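Local coordinates for 2-hydroxymethyl glutarate dehydrogenase (Eubacterium barkeri, PDB 3CKY), which catalyses the NADH-dependent, reversible reduction of 2-formylglutarate to (S)-2-hydroxymethylglutarate in the fermentation of nicotinate, at the interface of chains A and B and the interface of chains A and C. Residues are numbered along the deposited sequence; one frame, centred on the assembly and turned at random. Chains: chain A/B/C, 2-hydroxymethyl glutarate dehydrogenase.

Contact 1: the interface of chains A and B. Residues chain A 177-178, 181, 217; chain B 209, 212-214.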
ATOM      1  N   ASN A 177      -5.754   8.304 -17.439  1.00 39.67           N
ATOM      2  CA  ASN A 177      -5.222   9.650 -17.339  1.00 39.84           C
ATOM      3  C   ASN A 177      -5.344  10.223 -15.931  1.00 39.86           C
ATOM      4  O   ASN A 177      -4.380  10.750 -15.392  1.00 39.94           O
ATOM      5  CB  ASN A 177      -5.904  10.595 -18.332  1.00 39.78           C
ATOM      6  CG  ASN A 177      -5.400  12.035 -18.199  1.00 39.59           C
ATOM      7  OD1 ASN A 177      -4.301  12.355 -18.634  1.00 39.21           O
ATOM      8  ND2 ASN A 177      -6.205  12.902 -17.572  1.00 38.30           N
ATOM      9  N   ASN A 178      -6.541  10.126 -15.353  1.00 40.08           N
ATOM     10  CA  ASN A 178      -6.843  10.718 -14.038  1.00 40.32           C
ATOM     11  C   ASN A 178      -6.170  10.029 -12.860  1.00 40.53           C
ATOM     12  O   ASN A 178      -5.911  10.656 -11.843  1.00 41.09           O
ATOM     13  CB  ASN A 178      -8.348  10.711 -13.809  1.00 40.33           C
ATOM     14  CG  ASN A 178      -9.081  11.622 -14.768  1.00 41.28           C
ATOM     15  OD1 ASN A 178      -8.470  12.345 -15.554  1.00 42.71           O
ATOM     16  ND2 ASN A 178     -10.396  11.572 -14.732  1.00 43.47           N
ATOM     17  N   LEU A 181      -2.689  11.605 -12.973  1.00 39.68           N
ATOM     18  CA  LEU A 181      -2.809  12.911 -12.319  1.00 39.48           C
ATOM     19  C   LEU A 181      -2.791  12.783 -10.791  1.00 39.40           C
ATOM     20  O   LEU A 181      -2.048  13.489 -10.109  1.00 39.32           O
ATOM     21  CB  LEU A 181      -4.100  13.624 -12.745  1.00 39.44           C
ATOM     22  CG  LEU A 181      -4.404  14.995 -12.110  1.00 39.06           C
ATOM     23  CD1 LEU A 181      -3.226  15.999 -12.335  1.00 36.68           C
ATOM     24  CD2 LEU A 181      -5.716  15.567 -12.641  1.00 38.19           C
ATOM     25  N   TYR A 217       2.572  17.481 -15.384  1.00 42.71           N
ATOM     26  CA  TYR A 217       1.494  18.443 -15.492  1.00 42.92           C
ATOM     27  C   TYR A 217       0.909  18.772 -14.107  1.00 42.58           C
ATOM     28  O   TYR A 217       0.622  19.919 -13.815  1.00 42.13           O
ATOM     29  CB  TYR A 217       0.403  17.945 -16.443  1.00 43.51           C
ATOM     30  CG  TYR A 217      -0.762  18.869 -16.461  1.00 43.29           C
ATOM     31  CD1 TYR A 217      -0.749  20.012 -17.245  1.00 44.91           C
ATOM     32  CD2 TYR A 217      -1.856  18.645 -15.649  1.00 44.75           C
ATOM     33  CE1 TYR A 217      -1.824  20.901 -17.240  1.00 45.10           C
ATOM     34  CE2 TYR A 217      -2.926  19.517 -15.639  1.00 44.44           C
ATOM     35  CZ  TYR A 217      -2.899  20.633 -16.439  1.00 44.57           C
ATOM     36  OH  TYR A 217      -3.954  21.487 -16.419  1.00 45.93           O
TER
ATOM     37  N   ILE B 209      -2.982  10.832 -23.298  1.00 46.98           N
ATOM     38  CA  ILE B 209      -2.410  11.206 -22.004  1.00 47.06           C
ATOM     39  C   ILE B 209      -1.313  12.250 -22.179  1.00 46.90           C
ATOM     40  O   ILE B 209      -1.200  13.176 -21.369  1.00 47.11           O
ATOM     41  CB  ILE B 209      -1.896   9.972 -21.216  1.00 47.26           C
ATOM     42  CG1 ILE B 209      -3.071   9.027 -20.919  1.00 47.66           C
ATOM     43  CG2 ILE B 209      -1.214  10.394 -19.914  1.00 46.65           C
ATOM     44  CD1 ILE B 209      -2.672   7.638 -20.562  1.00 47.84           C
ATOM     45  N   SER B 212      -2.994  15.454 -22.091  1.00 44.73           N
ATOM     46  CA  SER B 212      -3.905  15.728 -20.978  0.50 44.09           C
ATOM     47  C   SER B 212      -3.132  15.798 -19.656  1.00 44.03           C
ATOM     48  O   SER B 212      -1.898  15.884 -19.649  1.00 44.30           O
ATOM     49  CB  SER B 212      -5.023  14.671 -20.928  0.50 44.01           C
ATOM     50  OG  SER B 212      -6.124  15.107 -20.143  0.50 41.89           O
ATOM     51  N   SER B 213      -3.861  15.780 -18.545  1.00 43.36           N
ATOM     52  CA  SER B 213      -3.332  16.080 -17.222  1.00 43.32           C
ATOM     53  C   SER B 213      -2.499  14.977 -16.557  1.00 42.97           C
ATOM     54  O   SER B 213      -1.842  15.235 -15.553  1.00 42.73           O
ATOM     55  CB  SER B 213      -4.501  16.448 -16.301  1.00 43.22           C
ATOM     56  OG  SER B 213      -5.477  15.415 -16.282  1.00 42.45           O
ATOM     57  N   GLY B 214      -2.530  13.764 -17.112  1.00 42.76           N
ATOM     58  CA  GLY B 214      -1.741  12.652 -16.602  1.00 42.77           C
ATOM     59  C   GLY B 214      -0.279  12.665 -17.034  1.00 42.84           C
ATOM     60  O   GLY B 214       0.532  11.870 -16.540  1.00 42.51           O
TER
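A:Asn177 reaches from helix 169-197 of chain A to the loop B:Ser212-B:Gly214, and both ends of its amide are engaged there. The oxygen OD1 accepts a hydrogen bond from the backbone N of B:Gly214 at 2.7 Å; this donor sits about 40° above the carbonyl plane, off the lone-pair directions. Since that N-H can only donate, it fixes which way round the amide lies. The amide nitrogen ND2 donates to the hydroxyl OG of B:Ser213 at 2.9 Å, a fairly straight bond with 152° at the hydrogen. With CG anti to the backbone N (chi1 177°), the amide points off the helix into the loop. B:Ser212 CB packs beside it, 3.8 Å from A:Asn177 CG.

B:Ser213 is packed by A:Tyr217 on one flank and A:Leu181 on another. Its CA sits above the plane of the A:Tyr217 ring, just outside the rim at CD2, 3.4 Å from that atom, while A:Leu181 brings CD2 to 4.0 Å from CB of the serine. In the second shell, A:Asn178 OD1 accepts from A:Asn177 ND2 at 3.1 Å, consistent with this orientation and holding the amide's rotation. The seam joins two subunits of the homotetramer. Catalytic A:Lys174 stands one helical turn before A:Asn177, and the contact probably steadies the active-site helix.

Contact 2: the interface of chains A and C. Residues chain A 252-253, 256; chain C 242, 270, 273.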
ATOM      1  N   GLY A 252      -8.920  -2.032 -11.984  1.00 40.09           N
ATOM      2  CA  GLY A 252      -7.852  -2.960 -11.634  1.00 40.53           C
ATOM      3  C   GLY A 252      -8.339  -4.299 -11.094  1.00 40.79           C
ATOM      4  O   GLY A 252      -7.815  -5.356 -11.469  1.00 40.81           O
ATOM      5  N   LYS A 253      -9.335  -4.250 -10.209  1.00 41.56           N
ATOM      6  CA  LYS A 253      -9.947  -5.445  -9.626  1.00 41.89           C
ATOM      7  C   LYS A 253     -10.644  -6.273 -10.698  1.00 42.21           C
ATOM      8  O   LYS A 253     -10.471  -7.484 -10.750  1.00 42.05           O
ATOM      9  CB  LYS A 253     -10.936  -5.061  -8.507  1.00 42.00           C
ATOM     10  CG  LYS A 253     -11.871  -6.198  -8.047  1.00 42.46           C
ATOM     11  CD  LYS A 253     -12.624  -5.854  -6.753  1.00 42.82           C
ATOM     12  CE  LYS A 253     -13.376  -7.093  -6.183  1.00 44.54           C
ATOM     13  NZ  LYS A 253     -13.839  -6.957  -4.729  1.00 44.83           N
ATOM     14  N   ASN A 256      -7.959  -7.737 -13.010  1.00 41.84           N
ATOM     15  CA  ASN A 256      -6.835  -8.389 -12.310  1.00 41.52           C
ATOM     16  C   ASN A 256      -5.496  -7.750 -12.630  1.00 41.06           C
ATOM     17  O   ASN A 256      -4.545  -8.427 -13.001  1.00 41.17           O
ATOM     18  CB  ASN A 256      -6.788  -9.891 -12.586  1.00 41.72           C
ATOM     19  CG  ASN A 256      -8.064 -10.583 -12.201  1.00 41.86           C
ATOM     20  OD1 ASN A 256      -8.504 -10.507 -11.053  1.00 43.99           O
ATOM     21  ND2 ASN A 256      -8.667 -11.255 -13.151  1.00 40.24           N
TER
ATOM     22  N   HIS C 242      -9.634 -11.384  -0.692  1.00 40.45           N
ATOM     23  CA  HIS C 242      -9.560 -10.151  -1.465  1.00 40.42           C
ATOM     24  C   HIS C 242     -10.878  -9.362  -1.426  1.00 40.56           C
ATOM     25  O   HIS C 242     -10.884  -8.128  -1.293  1.00 40.28           O
ATOM     26  CB  HIS C 242      -9.213 -10.488  -2.914  1.00 40.46           C
ATOM     27  CG  HIS C 242      -9.073  -9.288  -3.788  1.00 40.58           C
ATOM     28  ND1 HIS C 242      -7.927  -8.519  -3.807  1.00 41.50           N
ATOM     29  CD2 HIS C 242      -9.931  -8.716  -4.665  1.00 39.87           C
ATOM     30  CE1 HIS C 242      -8.084  -7.529  -4.666  1.00 40.52           C
ATOM     31  NE2 HIS C 242      -9.290  -7.621  -5.196  1.00 40.28           N
ATOM     32  N   GLU C 270      -4.301  -9.011  -5.247  1.00 39.07           N
ATOM     33  CA  GLU C 270      -4.690  -8.848  -6.648  1.00 38.77           C
ATOM     34  C   GLU C 270      -3.643  -9.444  -7.578  1.00 38.53           C
ATOM     35  O   GLU C 270      -3.994 -10.040  -8.615  1.00 38.58           O
ATOM     36  CB  GLU C 270      -4.935  -7.382  -7.010  1.00 38.93           C
ATOM     37  CG  GLU C 270      -5.593  -7.205  -8.381  1.00 39.94           C
ATOM     38  CD  GLU C 270      -6.897  -7.967  -8.495  1.00 41.99           C
ATOM     39  OE1 GLU C 270      -7.870  -7.589  -7.834  1.00 43.88           O
ATOM     40  OE2 GLU C 270      -6.955  -8.957  -9.226  1.00 45.12           O
ATOM     41  N   ARG C 273      -4.258 -13.087  -7.730  1.00 38.94           N
ATOM     42  CA  ARG C 273      -5.393 -13.308  -8.622  1.00 39.34           C
ATOM     43  C   ARG C 273      -5.008 -13.148 -10.087  1.00 38.91           C
ATOM     44  O   ARG C 273      -5.463 -13.915 -10.928  1.00 38.73           O
ATOM     45  CB  ARG C 273      -6.531 -12.369  -8.241  1.00 39.45           C
ATOM     46  CG  ARG C 273      -7.217 -12.820  -6.974  1.00 40.88           C
ATOM     47  CD  ARG C 273      -7.934 -11.712  -6.262  1.00 41.49           C
ATOM     48  NE  ARG C 273      -8.550 -10.773  -7.187  1.00 44.49           N
ATOM     49  CZ  ARG C 273      -9.830 -10.762  -7.557  1.00 45.33           C
ATOM     50  NH1 ARG C 273     -10.696 -11.643  -7.080  1.00 46.76           N
ATOM     51  NH2 ARG C 273     -10.249  -9.835  -8.406  1.00 45.05           N
TER
HETATM   52  O   HOH W   1     -11.596  -6.228  -3.395  1.00 59.65           O
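A:Lys253, near the end of helix 238-255, and A:Asn256, just beyond it, face C:Glu270, C:Arg273 and C:His242. Charge pairing is within chain C: NE of C:Arg273 makes a salt bridge to OE2 of C:Glu270 at 3.2 Å, meeting the oxygen from above the carboxylate plane, 43° out of it. The bend of the arginine at chi3 (37°) turns the guanidinium edge to the glutamate, and CD2 of C:His242 lies over the centre of one face of the guanidinium.

Across the interface the polar contacts are less certain. As modelled, OD1 of A:Asn256 is 2.9 Å from OE2 of C:Glu270, two groups that would normally both accept, so the orientation of this amide is doubtful. The guanidinium edge of C:Arg273 faces the carbonyl O of A:Lys253, in plane, with NH2 3.3 Å away. Water 1 joins A:Lys253 NZ, at 2.7 Å, to the backbone O of C:His242.

In apolar contact, the extended A:Lys253 chain runs past C:His242 in the opposite direction, its CE 4.1 Å from CD2 of the ring. An alanine in place of C:Glu270 would probably leave the C:Arg273 guanidinium without its charge mate and freer to turn away from the A:Lys253 carbonyl. The patch is part of the A-C joint of the homotetramer.

Contact 3: the interface of chains A and C. Residues chain A 249, 258-260, 263-264; chain C 263-264, 267.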
ATOM      1  N   LEU A 249      -9.122   1.698  -9.329  1.00 37.94           N
ATOM      2  CA  LEU A 249      -9.018   0.496  -8.511  1.00 38.19           C
ATOM      3  C   LEU A 249     -10.116  -0.506  -8.850  1.00 38.31           C
ATOM      4  O   LEU A 249      -9.880  -1.719  -8.801  1.00 37.74           O
ATOM      5  CB  LEU A 249      -9.063   0.847  -7.017  1.00 38.00           C
ATOM      6  CG  LEU A 249      -7.889   1.678  -6.471  1.00 38.43           C
ATOM      7  CD1 LEU A 249      -8.109   2.017  -4.996  1.00 36.69           C
ATOM      8  CD2 LEU A 249      -6.558   0.983  -6.675  1.00 37.00           C
ATOM      9  N   PRO A 258      -2.819  -5.394 -10.661  1.00 39.40           N
ATOM     10  CA  PRO A 258      -2.407  -4.701  -9.451  1.00 39.09           C
ATOM     11  C   PRO A 258      -2.060  -3.229  -9.701  1.00 38.96           C
ATOM     12  O   PRO A 258      -1.448  -2.908 -10.713  1.00 38.87           O
ATOM     13  CB  PRO A 258      -1.157  -5.471  -9.013  1.00 39.59           C
ATOM     14  CG  PRO A 258      -1.257  -6.801  -9.679  1.00 39.10           C
ATOM     15  CD  PRO A 258      -1.944  -6.542 -10.967  1.00 39.13           C
ATOM     16  N   LEU A 259      -2.441  -2.364  -8.759  1.00 38.69           N
ATOM     17  CA  LEU A 259      -2.285  -0.917  -8.872  1.00 38.60           C
ATOM     18  C   LEU A 259      -1.792  -0.350  -7.531  1.00 38.51           C
ATOM     19  O   LEU A 259      -2.492   0.441  -6.874  1.00 38.25           O
ATOM     20  CB  LEU A 259      -3.623  -0.275  -9.253  1.00 38.36           C
ATOM     21  CG  LEU A 259      -4.252  -0.610 -10.615  1.00 38.11           C
ATOM     22  CD1 LEU A 259      -5.648  -0.053 -10.713  1.00 36.97           C
ATOM     23  CD2 LEU A 259      -3.376  -0.056 -11.739  1.00 36.62           C
ATOM     24  N   PRO A 260      -0.593  -0.769  -7.107  1.00 38.66           N
ATOM     25  CA  PRO A 260      -0.065  -0.361  -5.798  1.00 38.69           C
ATOM     26  C   PRO A 260       0.101   1.156  -5.608  1.00 38.68           C
ATOM     27  O   PRO A 260      -0.229   1.675  -4.547  1.00 38.96           O
ATOM     28  CB  PRO A 260       1.296  -1.069  -5.725  1.00 38.68           C
ATOM     29  CG  PRO A 260       1.646  -1.428  -7.117  1.00 38.72           C
ATOM     30  CD  PRO A 260       0.333  -1.675  -7.806  1.00 38.67           C
ATOM     31  N   ALA A 263      -3.349   2.700  -5.369  1.00 38.50           N
ATOM     32  CA  ALA A 263      -3.920   2.319  -4.089  1.00 38.25           C
ATOM     33  C   ALA A 263      -3.394   3.231  -2.988  1.00 38.34           C
ATOM     34  O   ALA A 263      -4.179   3.725  -2.135  1.00 37.46           O
ATOM     35  CB  ALA A 263      -3.606   0.858  -3.769  1.00 37.99           C
ATOM     36  N   MET A 264      -2.077   3.462  -2.996  1.00 38.06           N
ATOM     37  CA  MET A 264      -1.496   4.285  -1.947  0.50 38.25           C
ATOM     38  C   MET A 264      -1.924   5.740  -2.127  1.00 38.01           C
ATOM     39  O   MET A 264      -2.279   6.388  -1.136  1.00 37.85           O
ATOM     40  CB  MET A 264       0.033   4.118  -1.830  0.50 38.73           C
ATOM     41  CG  MET A 264       0.502   2.806  -1.129  0.50 39.18           C
ATOM     42  SD  MET A 264      -0.567   2.128   0.192  0.50 43.12           S
ATOM     43  CE  MET A 264      -0.541   3.493   1.356  0.50 40.53           C
TER
ATOM     44  N   ALA C 263      -4.919  -1.372   2.014  1.00 38.46           N
ATOM     45  CA  ALA C 263      -4.829  -1.000   0.603  1.00 38.38           C
ATOM     46  C   ALA C 263      -3.701  -1.723  -0.109  1.00 38.30           C
ATOM     47  O   ALA C 263      -3.871  -2.201  -1.241  1.00 37.44           O
ATOM     48  CB  ALA C 263      -4.647   0.510   0.465  1.00 37.97           C
ATOM     49  N   MET C 264      -2.541  -1.790   0.551  1.00 38.68           N
ATOM     50  CA  MET C 264      -1.388  -2.495  -0.014  0.50 38.41           C
ATOM     51  C   MET C 264      -1.621  -4.011  -0.044  1.00 38.37           C
ATOM     52  O   MET C 264      -1.349  -4.646  -1.051  1.00 38.46           O
ATOM     53  CB  MET C 264      -0.097  -2.140   0.732  0.50 38.65           C
ATOM     54  CG  MET C 264       1.203  -2.569   0.034  0.50 38.78           C
ATOM     55  SD  MET C 264       1.221  -2.511  -1.781  0.50 42.18           S
ATOM     56  CE  MET C 264       1.211  -0.743  -2.120  0.50 43.16           C
ATOM     57  N   GLN C 267      -3.744  -5.019  -3.026  1.00 37.88           N
ATOM     58  CA  GLN C 267      -3.060  -5.040  -4.313  1.00 38.07           C
ATOM     59  C   GLN C 267      -2.107  -6.232  -4.457  1.00 38.11           C
ATOM     60  O   GLN C 267      -1.940  -6.774  -5.558  1.00 37.72           O
ATOM     61  CB  GLN C 267      -2.329  -3.722  -4.568  1.00 37.92           C
ATOM     62  CG  GLN C 267      -3.252  -2.521  -4.696  1.00 37.58           C
ATOM     63  CD  GLN C 267      -4.416  -2.727  -5.675  1.00 37.61           C
ATOM     64  OE1 GLN C 267      -5.550  -2.328  -5.409  1.00 40.37           O
ATOM     65  NE2 GLN C 267      -4.133  -3.336  -6.802  1.00 33.41           N
TER
HETATM   66  O   HOH W   2      -7.956  -2.746  -7.069  1.00 42.04           O
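The start of helix 260-274 of chain A, the A:Pro258-A:Leu259 loop before it and A:Leu249 of helix 238-255 meet helix 260-274 of chain C. C:Gln267 is the main side chain of the patch. Bent at chi2 (-50°), it lays its CG on the methyl CB of A:Ala263 at 3.5 Å and carries its amide towards the loop. There NE2 is modelled 2.8 Å from the backbone N of A:Leu259, which puts two donors face to face; the amide is probably better turned over, with its oxygen accepting from that N-H. On the other branch, water 2 sits 3.0 Å from C:Gln267 OE1 and 2.8 Å from the backbone O of A:Leu249, and a water can serve either way round the amide. A:Leu249 CD2 packs against the same end of the amide, the two side chains crossing at about a right angle.

Nearer the two-fold axis, C:Met264 folds its methyl CE onto A:Pro260 CB at 3.6 Å and comes within 3.8 Å of A:Met264 CG. The two methionines depart from the two-fold symmetry: chi1 is -167° in chain C and -76° in chain A, and the side chains cross roughly perpendicular; matching rotamers might not fit together here. An alanine in place of C:Gln267 would probably leave the backbone N of A:Leu259 without its amide partner and open a gap over A:Ala263. Paired helices here form a mostly apolar joint between subunits of the homotetramer.

Contact 4: the interface of chains A and B. Residues chain A 194-195, 198, 200; chain B 169, 172-173, 176, 251.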
ATOM      1  N   LEU A 194       9.463  17.157   1.837  1.00 39.10           N
ATOM      2  CA  LEU A 194      10.835  16.693   2.029  1.00 38.88           C
ATOM      3  C   LEU A 194      11.845  17.784   1.688  1.00 39.23           C
ATOM      4  O   LEU A 194      12.765  18.037   2.459  1.00 39.12           O
ATOM      5  CB  LEU A 194      11.109  15.462   1.164  1.00 38.94           C
ATOM      6  CG  LEU A 194      12.516  14.811   1.270  1.00 38.85           C
ATOM      7  CD1 LEU A 194      12.807  14.288   2.682  1.00 36.79           C
ATOM      8  CD2 LEU A 194      12.721  13.719   0.232  1.00 37.73           C
ATOM      9  N   GLY A 195      11.649  18.414   0.528  1.00 39.33           N
ATOM     10  CA  GLY A 195      12.532  19.459   0.032  1.00 39.58           C
ATOM     11  C   GLY A 195      12.617  20.621   0.981  1.00 39.52           C
ATOM     12  O   GLY A 195      13.712  21.066   1.290  1.00 39.40           O
ATOM     13  N   CYS A 198      14.515  19.761   3.995  1.00 41.87           N
ATOM     14  CA  CYS A 198      15.944  19.812   3.667  1.00 42.02           C
ATOM     15  C   CYS A 198      16.459  21.214   3.296  1.00 42.00           C
ATOM     16  O   CYS A 198      17.578  21.335   2.831  1.00 42.04           O
ATOM     17  CB  CYS A 198      16.258  18.870   2.508  1.00 42.22           C
ATOM     18  SG  CYS A 198      15.866  17.114   2.777  1.00 43.64           S
ATOM     19  N   LEU A 200      15.091  23.633   1.121  1.00 42.69           N
ATOM     20  CA  LEU A 200      14.769  24.195  -0.191  1.00 43.00           C
ATOM     21  C   LEU A 200      13.542  25.072  -0.083  1.00 43.19           C
ATOM     22  O   LEU A 200      12.586  24.737   0.610  1.00 43.02           O
ATOM     23  CB  LEU A 200      14.471  23.090  -1.212  1.00 42.71           C
ATOM     24  CG  LEU A 200      15.624  22.128  -1.492  1.00 42.45           C
ATOM     25  CD1 LEU A 200      15.161  20.982  -2.371  1.00 40.63           C
ATOM     26  CD2 LEU A 200      16.825  22.843  -2.122  1.00 40.74           C
TER
ATOM     27  N   ALA B 169      21.713  21.624   0.137  1.00 50.95           N
ATOM     28  CA  ALA B 169      20.458  21.934  -0.614  1.00 49.84           C
ATOM     29  C   ALA B 169      20.578  21.452  -2.071  1.00 48.81           C
ATOM     30  O   ALA B 169      19.593  21.077  -2.714  1.00 48.37           O
ATOM     31  CB  ALA B 169      20.168  23.425  -0.581  1.00 49.86           C
ATOM     32  N   ALA B 172      19.815  17.946  -1.838  1.00 42.81           N
ATOM     33  CA  ALA B 172      18.376  17.909  -1.577  1.00 42.45           C
ATOM     34  C   ALA B 172      17.552  17.985  -2.864  1.00 42.05           C
ATOM     35  O   ALA B 172      16.635  17.186  -3.059  1.00 41.81           O
ATOM     36  CB  ALA B 172      17.988  19.054  -0.615  1.00 42.38           C
ATOM     37  N   VAL B 173      17.870  18.942  -3.736  1.00 41.49           N
ATOM     38  CA  VAL B 173      17.003  19.205  -4.884  1.00 41.67           C
ATOM     39  C   VAL B 173      17.080  18.076  -5.938  1.00 41.61           C
ATOM     40  O   VAL B 173      16.067  17.686  -6.519  1.00 41.48           O
ATOM     41  CB  VAL B 173      17.237  20.623  -5.505  1.00 41.62           C
ATOM     42  CG1 VAL B 173      18.475  20.645  -6.392  1.00 40.95           C
ATOM     43  CG2 VAL B 173      15.995  21.080  -6.293  1.00 41.16           C
ATOM     44  N   VAL B 176      15.032  15.237  -4.543  1.00 39.70           N
ATOM     45  CA  VAL B 176      13.602  15.499  -4.730  1.00 39.75           C
ATOM     46  C   VAL B 176      13.187  15.326  -6.206  1.00 39.77           C
ATOM     47  O   VAL B 176      12.148  14.728  -6.498  1.00 39.92           O
ATOM     48  CB  VAL B 176      13.226  16.887  -4.209  1.00 39.60           C
ATOM     49  CG1 VAL B 176      11.768  17.224  -4.552  1.00 39.44           C
ATOM     50  CG2 VAL B 176      13.462  16.949  -2.726  1.00 39.60           C
ATOM     51  N   ALA B 251      16.785  10.518   3.418  1.00 39.46           N
ATOM     52  CA  ALA B 251      16.486  11.920   3.756  1.00 39.73           C
ATOM     53  C   ALA B 251      15.149  12.049   4.521  1.00 39.64           C
ATOM     54  O   ALA B 251      15.033  12.823   5.464  1.00 39.15           O
ATOM     55  CB  ALA B 251      16.490  12.795   2.501  1.00 39.13           C
TER
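A:Leu200 has its CG anti to the carbonyl carbon (chi1 -62°) and an extended chi2 of 173°, which spreads its two methyls over the first turns of helix 169-197 of chain B. CD1 meets the backbone CA of B:Val173 at 3.6 Å, and CD2 rests against the methyl of B:Ala169 at 3.7 Å, with B:Ala172 CB against CD1. At A:Cys198 a similar chi1 (-59°) points SG back towards its own helix, where it makes a weak hydrogen bond to the carbonyl O of A:Leu194. That presents the CB of the cysteine, not the sulfur, to the CB of B:Ala172 at 3.6 Å.

Alongside, the end of helix 169-197 of chain A lies close to the same helix of chain B: A:Gly195 offers its bare CA to B:Val176 CG2 at 3.8 Å. A:Leu194 sends CD1 to B:Ala251 of helix 238-255, 4.0 Å from its methyl. Small residues on both sides thus let backbones and short side chains approach closely. The packing joins two subunits of the homotetramer. Because the surface touched in chain B flanks the catalytic B:Lys174, it may also help to hold the active-site helix of the partner in place.

Contact 1 and contact 4 belong to the A-B interface and lie about 26 Å apart, between the centres of their C-alpha atoms, yet both use helix 169-197 close to Lys174: that of chain A in contact 1, that of chain B in contact 4. By the two-fold symmetry each subunit's catalytic helix is touched by its partner's 212-214 loop and 194-200 stretch. Contact 2 and contact 3, only about 9 Å apart, form one A-C patch built from helices 238-255 and 260-274 and the loop between them. Helix 238-255 also supplies Ala251 to contact 4, so it serves both interfaces and may help to couple them in the tetramer.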